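Local coordinates for endoglucanase (Clostridium thermocellum, PDB 2E4T), which hydrolyses internal beta-1,4-glucosidic bonds of cellulose and probably of xyloglucan, this chain being the glycoside hydrolase family 44 module of a longer multidomain enzyme, at residues A[254-259]-A[343-348]; A[263-268]-A[275-280]; A[233-238]-A[333-338]; A[248-253]-A[258-263]. All blocks are in the same frame, centred on the assembly; numbering follows the deposited sequence.

Overall arrangement
The four contacts cluster round one outer helix of the TIM-like barrel, away from the zinc and calcium sites. Helix 257-272, between strands 226-232 and 279-284 in the chain, takes part in interactions 1, 2 and 4; interaction 3 lies beside its start, about 11 Å from interaction 1 between centres. Interactions 4 and 2 follow each other along the chain, both inside the long loop closed by interaction 3, whose segments alternate with those of interaction 1. Interactions 1 and 4 are closest, with centres 9 Å apart, whereas 2 and 3 are 20 Å apart and do not touch. Interactions 1, 2 and 4 tie this helix to helix 338-349, its following strand and its preceding loop, while interaction 3 joins helix 235-240 to the lead-in of helix 338-349.

Interaction 1 of 4, residues A[254-259]-A[343-348]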
# COMPACT_ATOMS: atom_id res chain seq x y z
N TYR A 254 23.90 5.90 11.27
CA TYR A 254 22.81 5.65 10.33
C TYR A 254 22.17 6.97 9.92
O TYR A 254 21.84 7.81 10.77
CB TYR A 254 21.75 4.76 10.96
CG TYR A 254 22.22 3.35 11.21
CD1 TYR A 254 22.28 2.42 10.16
CD2 TYR A 254 22.60 2.93 12.46
CE1 TYR A 254 22.65 1.11 10.38
CE2 TYR A 254 23.01 1.64 12.71
CZ TYR A 254 23.01 0.72 11.69
OH TYR A 254 23.41 -0.55 11.96
N ARG A 255 21.93 7.12 8.62
CA ARG A 255 21.37 8.32 8.08
C ARG A 255 19.90 8.51 8.55
O ARG A 255 19.42 9.66 8.65
CB ARG A 255 21.46 8.29 6.53
CG ARG A 255 21.28 9.64 5.84
CD ARG A 255 21.61 9.53 4.39
NE ARG A 255 20.57 8.85 3.58
CZ ARG A 255 19.69 9.42 2.77
NH1 ARG A 255 19.58 10.75 2.67
NH2 ARG A 255 18.92 8.64 2.01
N TRP A 256 19.18 7.40 8.70
CA TRP A 256 17.79 7.40 9.14
C TRP A 256 17.45 6.02 9.67
O TRP A 256 18.19 5.02 9.40
CB TRP A 256 16.79 7.88 8.09
CG TRP A 256 16.72 7.19 6.77
CD1 TRP A 256 17.64 6.34 6.16
CD2 TRP A 256 15.67 7.38 5.80
NE1 TRP A 256 17.22 6.03 4.88
CE2 TRP A 256 16.02 6.64 4.65
CE3 TRP A 256 14.49 8.13 5.81
CZ2 TRP A 256 15.22 6.64 3.51
CZ3 TRP A 256 13.71 8.13 4.69
CH2 TRP A 256 14.07 7.39 3.55
N PHE A 257 16.34 5.93 10.38
CA PHE A 257 15.86 4.68 10.95
C PHE A 257 15.64 3.62 9.87
O PHE A 257 15.90 2.43 10.14
CB PHE A 257 14.61 4.90 11.81
CG PHE A 257 14.08 3.61 12.34
CD1 PHE A 257 14.67 2.98 13.42
CD2 PHE A 257 12.99 3.00 11.72
CE1 PHE A 257 14.24 1.72 13.85
CE2 PHE A 257 12.54 1.75 12.14
CZ PHE A 257 13.16 1.11 13.21
N ILE A 258 15.19 4.00 8.67
CA ILE A 258 15.05 2.99 7.61
C ILE A 258 16.31 2.17 7.45
O ILE A 258 16.26 0.93 7.32
CB ILE A 258 14.74 3.72 6.27
CG1 ILE A 258 13.38 4.45 6.32
CG2 ILE A 258 14.84 2.77 5.10
CD1 ILE A 258 12.17 3.55 6.45
N ASP A 259 17.49 2.83 7.44
CA ASP A 259 18.75 2.08 7.25
C ASP A 259 19.04 1.16 8.42
O ASP A 259 19.54 0.04 8.23
CB ASP A 259 19.91 3.07 7.11
CG ASP A 259 19.88 3.83 5.78
OD1 ASP A 259 19.19 3.38 4.85
OD2 ASP A 259 20.62 4.85 5.70
N LEU A 343 14.49 2.86 -1.95
CA LEU A 343 15.08 1.78 -2.73
C LEU A 343 16.64 1.77 -2.62
O LEU A 343 17.25 0.70 -2.59
CB LEU A 343 14.65 1.87 -4.18
CG LEU A 343 13.15 1.58 -4.39
CD1 LEU A 343 12.72 2.07 -5.76
CD2 LEU A 343 12.82 0.11 -4.21
N ASP A 344 17.23 2.96 -2.55
CA ASP A 344 18.69 3.08 -2.37
C ASP A 344 19.09 2.52 -1.02
O ASP A 344 20.12 1.85 -0.87
CB ASP A 344 19.11 4.53 -2.51
CG ASP A 344 20.57 4.83 -2.14
OD1 ASP A 344 21.37 4.53 -2.98
OD2 ASP A 344 20.90 5.37 -1.05
N SER A 345 18.29 2.78 0.02
CA SER A 345 18.55 2.19 1.32
C SER A 345 18.48 0.68 1.29
O SER A 345 19.33 -0.00 1.89
CB SER A 345 17.58 2.79 2.36
OG SER A 345 17.95 4.10 2.68
N ILE A 346 17.47 0.13 0.60
CA ILE A 346 17.40 -1.31 0.43
C ILE A 346 18.68 -1.85 -0.24
O ILE A 346 19.27 -2.84 0.21
CB ILE A 346 16.15 -1.70 -0.35
CG1 ILE A 346 14.90 -1.55 0.56
CG2 ILE A 346 16.27 -3.12 -0.89
CD1 ILE A 346 13.59 -1.58 -0.19
N GLU A 347 19.10 -1.17 -1.34
CA GLU A 347 20.30 -1.66 -2.06
C GLU A 347 21.54 -1.65 -1.17
O GLU A 347 22.39 -2.52 -1.29
CB GLU A 347 20.53 -0.79 -3.31
CG GLU A 347 19.49 -0.99 -4.34
CD GLU A 347 19.66 -0.08 -5.57
OE1 GLU A 347 20.34 0.99 -5.50
OE2 GLU A 347 19.10 -0.44 -6.64
N LYS A 348 21.63 -0.66 -0.28
CA LYS A 348 22.82 -0.52 0.55
C LYS A 348 22.80 -1.47 1.74
O LYS A 348 23.86 -1.97 2.14
CB LYS A 348 22.94 0.94 1.05
CG LYS A 348 23.39 1.94 -0.03
CD LYS A 348 23.32 3.40 0.42
CE LYS A 348 23.99 4.29 -0.64
NZ LYS A 348 23.59 5.69 -0.48
O HOH W 1 19.35 5.91 1.14
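The hydroxyl oxygen of Ser345 is held by three well-formed bonds, with a weak fourth to Asn341 O. It donates to Asp259 OD1, with only 2.6 Å between Ser345 OG and that oxygen, and meets it on the syn side of the carboxylate, 16° out of its plane. In the other role it accepts from the indole: Trp256 NE1 lies 3.0 Å from Ser345 OG, which sits at the edge of the ring and almost in its plane. A water supplies the third bond, donating to Ser345 OG at 2.8 Å. The same water accepts from Arg255 NH2 and, in the conformer of Asp344 described here, donates to Asp344 OD2, so it bridges the two segments where the direct contact stops. In that conformer Asp344 OD2 also takes a salt bridge from Lys348 NZ, one turn further along its own helix.

With chi1 at 57°, the indole CG of Trp256 stands between the backbone N and the carbonyl carbon, which brings the ring back over the first turn of the helix that this residue N-caps. Ile258 CB packs against one ring face, 3.5 Å above the plane, and Ile258 CG2 reaches Ser345 CB at 3.9 Å. A weak, bent bond from Trp256 NE1 to Asp259 OD1 closes a small triangle of polar groups, in which the serine hydroxyl pairs with both the indole N-H and Asp259 OD1.

The contact joins the start of helix 257-272 to the second half of helix 338-349, two outer helices of the barrel. Leu342 fills in beside Trp256 and Ile258, and Tyr238 of helix 235-240 packs against the same two residues.

Interaction 2 of 4, residues A[263-268]-A[275-280]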
# COMPACT_ATOMS: atom_id res chain seq x y z
N ASP A 263 19.40 -2.82 8.12
CA ASP A 263 20.68 -3.39 8.49
C ASP A 263 20.49 -4.43 9.61
O ASP A 263 21.12 -5.52 9.56
CB ASP A 263 21.62 -2.28 8.95
CG ASP A 263 23.06 -2.73 9.11
OD1 ASP A 263 23.58 -3.44 8.24
OD2 ASP A 263 23.73 -2.27 10.05
N LYS A 264 19.71 -4.09 10.62
CA LYS A 264 19.51 -5.02 11.73
C LYS A 264 18.70 -6.25 11.31
O LYS A 264 18.95 -7.38 11.80
CB LYS A 264 18.91 -4.31 12.94
CG LYS A 264 19.77 -3.22 13.54
CD LYS A 264 21.21 -3.64 13.88
CE LYS A 264 21.99 -2.49 14.50
NZ LYS A 264 23.45 -2.85 14.66
N MET A 265 17.70 -6.06 10.43
CA MET A 265 16.98 -7.26 9.95
C MET A 265 17.89 -8.13 9.07
O MET A 265 17.78 -9.35 9.13
CB MET A 265 15.71 -6.85 9.19
CG MET A 265 14.65 -6.18 10.12
SD MET A 265 14.14 -7.16 11.54
CE MET A 265 13.23 -8.49 10.73
N LYS A 266 18.78 -7.52 8.29
CA LYS A 266 19.73 -8.32 7.50
C LYS A 266 20.68 -9.07 8.45
O LYS A 266 20.95 -10.25 8.24
CB LYS A 266 20.53 -7.43 6.56
CG LYS A 266 21.53 -8.29 5.75
CD LYS A 266 22.07 -7.69 4.52
CE LYS A 266 22.76 -8.79 3.68
NZ LYS A 266 23.98 -9.25 4.37
N LYS A 267 21.19 -8.39 9.49
CA LYS A 267 22.11 -9.03 10.42
C LYS A 267 21.42 -10.24 11.07
O LYS A 267 22.01 -11.32 11.21
CB LYS A 267 22.56 -8.01 11.48
CG LYS A 267 23.39 -8.51 12.65
CD LYS A 267 23.80 -7.40 13.64
CE LYS A 267 24.81 -7.91 14.64
NZ LYS A 267 24.11 -8.67 15.71
N ALA A 268 20.17 -10.03 11.54
CA ALA A 268 19.46 -11.11 12.18
C ALA A 268 19.23 -12.25 11.20
O ALA A 268 19.30 -13.45 11.59
CB ALA A 268 18.11 -10.64 12.73
N ARG A 275 16.04 -15.39 5.19
CA ARG A 275 15.52 -14.05 5.14
C ARG A 275 14.37 -13.89 6.14
O ARG A 275 13.38 -14.64 6.09
CB ARG A 275 15.03 -13.77 3.72
CG ARG A 275 14.28 -12.44 3.60
CD ARG A 275 13.99 -12.11 2.10
NE ARG A 275 15.19 -11.71 1.36
CZ ARG A 275 15.64 -10.45 1.31
NH1 ARG A 275 15.05 -9.47 2.03
NH2 ARG A 275 16.68 -10.18 0.51
N LEU A 276 14.45 -12.86 6.99
CA LEU A 276 13.42 -12.62 7.99
C LEU A 276 12.59 -11.37 7.68
O LEU A 276 11.54 -11.16 8.31
CB LEU A 276 14.03 -12.47 9.41
CG LEU A 276 14.71 -13.75 9.88
CD1 LEU A 276 15.34 -13.49 11.25
CD2 LEU A 276 13.76 -14.93 9.98
N LEU A 277 13.05 -10.50 6.77
CA LEU A 277 12.25 -9.36 6.32
C LEU A 277 12.12 -9.53 4.80
O LEU A 277 13.14 -9.50 4.10
CB LEU A 277 12.95 -8.04 6.59
CG LEU A 277 12.22 -6.79 6.10
CD1 LEU A 277 10.89 -6.57 6.84
CD2 LEU A 277 13.11 -5.60 6.13
N ASP A 278 10.88 -9.67 4.32
CA ASP A 278 10.67 -9.78 2.88
C ASP A 278 10.35 -8.43 2.24
O ASP A 278 10.75 -8.19 1.08
CB ASP A 278 9.57 -10.78 2.58
CG ASP A 278 9.98 -12.16 3.01
OD1 ASP A 278 10.75 -12.81 2.24
OD2 ASP A 278 9.58 -12.58 4.13
N VAL A 279 9.61 -7.59 2.96
CA VAL A 279 9.06 -6.38 2.38
C VAL A 279 9.18 -5.24 3.39
O VAL A 279 8.63 -5.32 4.49
CB VAL A 279 7.59 -6.55 1.96
CG1 VAL A 279 7.16 -5.35 1.15
CG2 VAL A 279 7.36 -7.84 1.19
N LEU A 280 9.91 -4.19 3.01
CA LEU A 280 9.93 -2.93 3.75
C LEU A 280 8.60 -2.23 3.49
O LEU A 280 8.24 -2.00 2.34
CB LEU A 280 11.11 -2.07 3.26
CG LEU A 280 11.24 -0.73 3.97
CD1 LEU A 280 11.69 -0.92 5.42
CD2 LEU A 280 12.25 0.16 3.23
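Met265 and Leu277 meet at their roots, with their side chains crossing at about a right angle. Met265 CB lies 4.0 Å from Leu277 CB. The methionine is bent at both chi2 (-56°) and chi3 (-69°), a curl that folds its terminal methyl back toward the 275-280 segment. Met265 CE thus returns to within 4.2 Å of Leu277 CB and comes to rest beside the backbone, 4.0 Å from Leu276 O, and also lies 4.3 Å from Leu276 CB. The first carbon therefore meets Leu277, while the terminal methyl lies against both leucines.

Leu276 points toward the helix as well but serves the next turn: its CD1 branch reaches Ala268, 4.2 Å from Ala268 CB and 4.0 Å from Ala268 O. The contact across the segments is apolar, while the loop is braced by a polar bond of its own. Arg275 NH1 donates to Leu277 O at 2.8 Å, with the oxygen in the guanidinium plane and the donor close to the line of the C=O bond. The guanidinium is tied further to Pro351 O and Thr353 OG1.

This is the helix-to-strand return of a beta-alpha-beta crossover of the TIM-like barrel. Helix 257-272 ends, the chain turns, and residues 275-278 lead into strand 279-284, which lies between strands 226-232 and 354-360. Val212 of helix 204-221 packs on Met265 and Ala268.

Interaction 3 of 4, residues A[233-238]-A[333-338]; sequences YGFAAY and KDFLPI
Phe235 reaches across to Phe335 and Ile338 with the far end of its ring. The two phenylalanines form an offset edge-to-face pair, the edge of Phe235 directed at the face of Phe335, with ring centroids 5.6 Å apart and planes at 68°. The approach is displaced toward the root of the second side chain: Phe235 CZ lies 3.6 Å from Phe335 CB, which sits at the edge of the Phe235 ring and in its plane, and 3.7 Å from Phe335 CG. With CG of Phe235 anti to the backbone N (chi1 -170°), the ring is carried away from the first turn of its helix toward the 333-338 segment.

Ile338 fills the angle between two aromatic edges. Its CD1 methyl is 4.1 Å from Phe235 CE1 and equally 4.1 Å from Tyr238 CE2, lying near the plane of each ring. The Phe235 and Ile338 side chains slide past each other in opposite directions, while Tyr238 and Ile338 cross at about a right angle. One face of the Tyr238 ring lies over its own helix, with Phe235 CA 3.9 Å above the plane, and its hydroxyl is bonded to His283 O.

The contact is buried and apolar. It joins helix 235-240, N-capped by Gly234 just after barrel strand 226-232, to the loop that leads through a cis peptide before Pro337 into outer helix 338-349 of the TIM-like barrel. Trp256, just before helix 257-272, meets the Phe335 ring with planes at about 35°. Ile328 of helix 327-331 packs on Phe235, and Trp284 of strand 279-284 touches both Tyr238 and Ile338.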
# COMPACT_ATOMS: atom_id res chain seq x y z
N TYR A 233 4.27 4.99 10.16
CA TYR A 233 3.13 5.82 9.86
C TYR A 233 3.43 6.95 8.85
O TYR A 233 2.51 7.44 8.16
CB TYR A 233 2.53 6.46 11.14
CG TYR A 233 3.21 7.73 11.60
CD1 TYR A 233 2.76 8.96 11.16
CD2 TYR A 233 4.26 7.68 12.48
CE1 TYR A 233 3.37 10.16 11.58
CE2 TYR A 233 4.89 8.85 12.90
CZ TYR A 233 4.43 10.07 12.45
OH TYR A 233 4.99 11.28 12.84
N GLY A 234 4.68 7.40 8.81
CA GLY A 234 5.00 8.59 8.03
C GLY A 234 6.44 8.97 8.28
O GLY A 234 7.17 8.30 9.02
N PHE A 235 6.84 10.07 7.63
CA PHE A 235 8.25 10.39 7.49
C PHE A 235 8.99 10.47 8.83
O PHE A 235 10.14 10.01 8.90
CB PHE A 235 8.41 11.70 6.69
CG PHE A 235 9.83 11.92 6.33
CD1 PHE A 235 10.35 11.41 5.14
CD2 PHE A 235 10.72 12.56 7.23
CE1 PHE A 235 11.69 11.54 4.82
CE2 PHE A 235 12.08 12.64 6.92
CZ PHE A 235 12.53 12.12 5.72
N ALA A 236 8.42 11.10 9.86
CA ALA A 236 9.19 11.20 11.11
C ALA A 236 9.52 9.83 11.70
O ALA A 236 10.54 9.67 12.38
CB ALA A 236 8.47 12.07 12.14
N ALA A 237 8.66 8.83 11.47
CA ALA A 237 9.00 7.48 11.87
C ALA A 237 10.09 6.87 10.98
O ALA A 237 10.96 6.14 11.46
CB ALA A 237 7.76 6.59 11.91
N TYR A 238 10.02 7.15 9.66
CA TYR A 238 11.11 6.71 8.76
C TYR A 238 12.45 7.26 9.27
O TYR A 238 13.49 6.59 9.18
CB TYR A 238 10.96 7.25 7.33
CG TYR A 238 9.73 6.93 6.53
CD1 TYR A 238 8.55 6.38 7.04
CD2 TYR A 238 9.73 7.31 5.17
CE1 TYR A 238 7.41 6.28 6.26
CE2 TYR A 238 8.61 7.18 4.38
CZ TYR A 238 7.43 6.68 4.90
OH TYR A 238 6.34 6.63 4.09
N LYS A 333 14.97 17.60 2.13
CA LYS A 333 15.36 17.40 0.73
C LYS A 333 16.35 16.26 0.55
O LYS A 333 16.38 15.63 -0.52
CB LYS A 333 15.97 18.69 0.16
CG LYS A 333 14.93 19.80 -0.03
CD LYS A 333 15.62 21.07 -0.51
CE LYS A 333 14.61 22.19 -0.86
NZ LYS A 333 13.92 22.63 0.30
N ASP A 334 17.19 15.99 1.55
CA ASP A 334 18.15 14.91 1.45
C ASP A 334 17.51 13.53 1.32
O ASP A 334 18.21 12.58 0.95
CB ASP A 334 19.09 14.93 2.65
CG ASP A 334 20.24 13.95 2.52
OD1 ASP A 334 20.97 14.03 1.51
OD2 ASP A 334 20.49 13.16 3.47
N PHE A 335 16.20 13.43 1.61
CA PHE A 335 15.50 12.14 1.56
C PHE A 335 14.48 12.08 0.42
O PHE A 335 13.71 11.11 0.35
CB PHE A 335 14.81 11.88 2.90
CG PHE A 335 15.79 11.76 4.04
CD1 PHE A 335 16.41 10.53 4.31
CD2 PHE A 335 16.08 12.86 4.85
CE1 PHE A 335 17.30 10.44 5.33
CE2 PHE A 335 16.97 12.74 5.92
CZ PHE A 335 17.57 11.53 6.16
N LEU A 336 14.47 13.11 -0.46
CA LEU A 336 13.54 13.16 -1.59
C LEU A 336 14.35 13.02 -2.88
O LEU A 336 15.50 13.49 -2.96
CB LEU A 336 12.79 14.47 -1.60
CG LEU A 336 11.93 14.71 -0.37
CD1 LEU A 336 11.21 16.07 -0.50
CD2 LEU A 336 10.92 13.55 -0.15
N PRO A 337 13.77 12.40 -3.92
CA PRO A 337 12.41 11.85 -3.96
C PRO A 337 12.34 10.58 -3.13
O PRO A 337 13.34 9.85 -2.94
CB PRO A 337 12.19 11.55 -5.45
CG PRO A 337 13.61 11.33 -6.01
CD PRO A 337 14.48 12.28 -5.22
N ILE A 338 11.16 10.28 -2.56
CA ILE A 338 11.12 9.29 -1.49
C ILE A 338 11.30 7.86 -1.98
O ILE A 338 12.00 7.09 -1.30
CB ILE A 338 9.84 9.47 -0.60
CG1 ILE A 338 9.94 8.64 0.68
CG2 ILE A 338 8.56 9.20 -1.34
CD1 ILE A 338 11.04 9.06 1.63

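Interaction 4 of 4, residues A[248-253]-A[258-263]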
# COMPACT_ATOMS: atom_id res chain seq x y z
N GLY A 248 19.39 7.98 19.84
CA GLY A 248 20.70 8.66 19.93
C GLY A 248 21.85 7.69 20.01
O GLY A 248 22.98 8.03 19.64
N THR A 249 21.62 6.50 20.59
CA THR A 249 22.65 5.48 20.66
C THR A 249 22.51 4.50 19.51
O THR A 249 23.48 4.24 18.77
CB THR A 249 22.63 4.75 22.00
OG1 THR A 249 21.31 4.39 22.35
CG2 THR A 249 23.20 5.66 23.08
N GLU A 250 21.30 3.96 19.28
CA GLU A 250 21.16 2.96 18.25
C GLU A 250 21.40 3.51 16.85
O GLU A 250 21.85 2.79 15.96
CB GLU A 250 19.75 2.36 18.32
CG GLU A 250 19.52 1.51 19.55
CD GLU A 250 20.52 0.36 19.60
OE1 GLU A 250 20.53 -0.49 18.70
OE2 GLU A 250 21.33 0.35 20.58
N GLY A 251 21.06 4.79 16.64
CA GLY A 251 21.17 5.38 15.31
C GLY A 251 22.52 5.93 14.96
O GLY A 251 22.68 6.49 13.87
N GLU A 252 23.51 5.74 15.81
CA GLU A 252 24.86 6.26 15.51
C GLU A 252 25.35 5.63 14.20
O GLU A 252 25.38 4.39 14.05
CB GLU A 252 25.83 5.93 16.65
CG GLU A 252 27.22 6.53 16.36
CD GLU A 252 28.21 6.36 17.45
OE1 GLU A 252 27.95 5.67 18.44
OE2 GLU A 252 29.31 6.91 17.30
N GLY A 253 25.75 6.49 13.24
CA GLY A 253 26.25 6.00 11.95
C GLY A 253 25.17 5.71 10.91
O GLY A 253 25.51 5.29 9.78
N ILE A 258 15.19 4.00 8.67
CA ILE A 258 15.05 2.99 7.61
C ILE A 258 16.31 2.17 7.45
O ILE A 258 16.26 0.93 7.32
CB ILE A 258 14.74 3.72 6.27
CG1 ILE A 258 13.38 4.45 6.32
CG2 ILE A 258 14.84 2.77 5.10
CD1 ILE A 258 12.17 3.55 6.45
N ASP A 259 17.49 2.83 7.44
CA ASP A 259 18.75 2.08 7.25
C ASP A 259 19.04 1.16 8.42
O ASP A 259 19.54 0.04 8.23
CB ASP A 259 19.91 3.07 7.11
CG ASP A 259 19.88 3.83 5.78
OD1 ASP A 259 19.19 3.38 4.85
OD2 ASP A 259 20.62 4.85 5.70
N TYR A 260 18.81 1.65 9.65
CA TYR A 260 19.00 0.82 10.85
C TYR A 260 18.10 -0.43 10.77
O TYR A 260 18.55 -1.56 11.03
CB TYR A 260 18.68 1.64 12.08
CG TYR A 260 18.67 0.85 13.38
CD1 TYR A 260 19.80 0.80 14.20
CD2 TYR A 260 17.51 0.23 13.82
CE1 TYR A 260 19.78 0.15 15.42
CE2 TYR A 260 17.48 -0.44 15.05
CZ TYR A 260 18.61 -0.46 15.84
OH TYR A 260 18.52 -1.08 17.08
N TYR A 261 16.82 -0.22 10.42
CA TYR A 261 15.90 -1.36 10.37
C TYR A 261 16.36 -2.38 9.36
O TYR A 261 16.42 -3.59 9.64
CB TYR A 261 14.48 -0.83 10.03
CG TYR A 261 13.43 -1.86 10.03
CD1 TYR A 261 12.89 -2.34 11.23
CD2 TYR A 261 12.92 -2.40 8.83
CE1 TYR A 261 11.88 -3.28 11.26
CE2 TYR A 261 11.90 -3.35 8.87
CZ TYR A 261 11.36 -3.75 10.05
OH TYR A 261 10.30 -4.65 10.01
N LEU A 262 16.70 -1.92 8.15
CA LEU A 262 17.16 -2.86 7.12
C LEU A 262 18.44 -3.58 7.58
O LEU A 262 18.56 -4.80 7.40
CB LEU A 262 17.41 -2.08 5.81
CG LEU A 262 16.14 -1.59 5.13
CD1 LEU A 262 16.52 -0.52 4.11
CD2 LEU A 262 15.39 -2.74 4.46
N ASP A 263 19.40 -2.82 8.12
CA ASP A 263 20.68 -3.39 8.49
C ASP A 263 20.49 -4.43 9.61
O ASP A 263 21.12 -5.52 9.56
CB ASP A 263 21.62 -2.28 8.95
CG ASP A 263 23.06 -2.73 9.11
OD1 ASP A 263 23.58 -3.44 8.24
OD2 ASP A 263 23.73 -2.27 10.05
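Glu250 crosses the phenol of Tyr260 at a slant, touching it from its first side-chain carbon to its carboxylate. Glu250 CB packs 3.6 Å from Tyr260 CE1, above the ring plane and out beyond its rim. The next carbon, Glu250 CG, is 3.7 Å from Tyr260 OH, and a bend at chi2 (-58°) keeps the rest of the chain close to the phenol instead of letting it extend past. Glu250 CD follows at 3.5 Å from Tyr260 OH, and Glu250 OE1 ends the run with a hydrogen bond, 2.6 Å from that hydroxyl. The carboxylate stands almost perpendicular to the ring, the planes 87° apart. The backbone joins in as well, with Glu250 O 3.4 Å from Tyr260 CD1.

On the tyrosine side, a ring CG anti to the backbone N carries the ring out from helix 257-272 toward the end of helix 247-250. Tyr254 meets it edge-to-face, and Ala204 and Ile208 of helix 204-221 pack against it.

The phenol is the donor, and the carboxylate oxygen receives it on the anti side, 17° out of plane. So short a bond to a carboxylate is consistent with a strong, charge-assisted interaction, one that would be expected to stabilise the ionised form of Glu250 and keep the phenol of Tyr260 protonated.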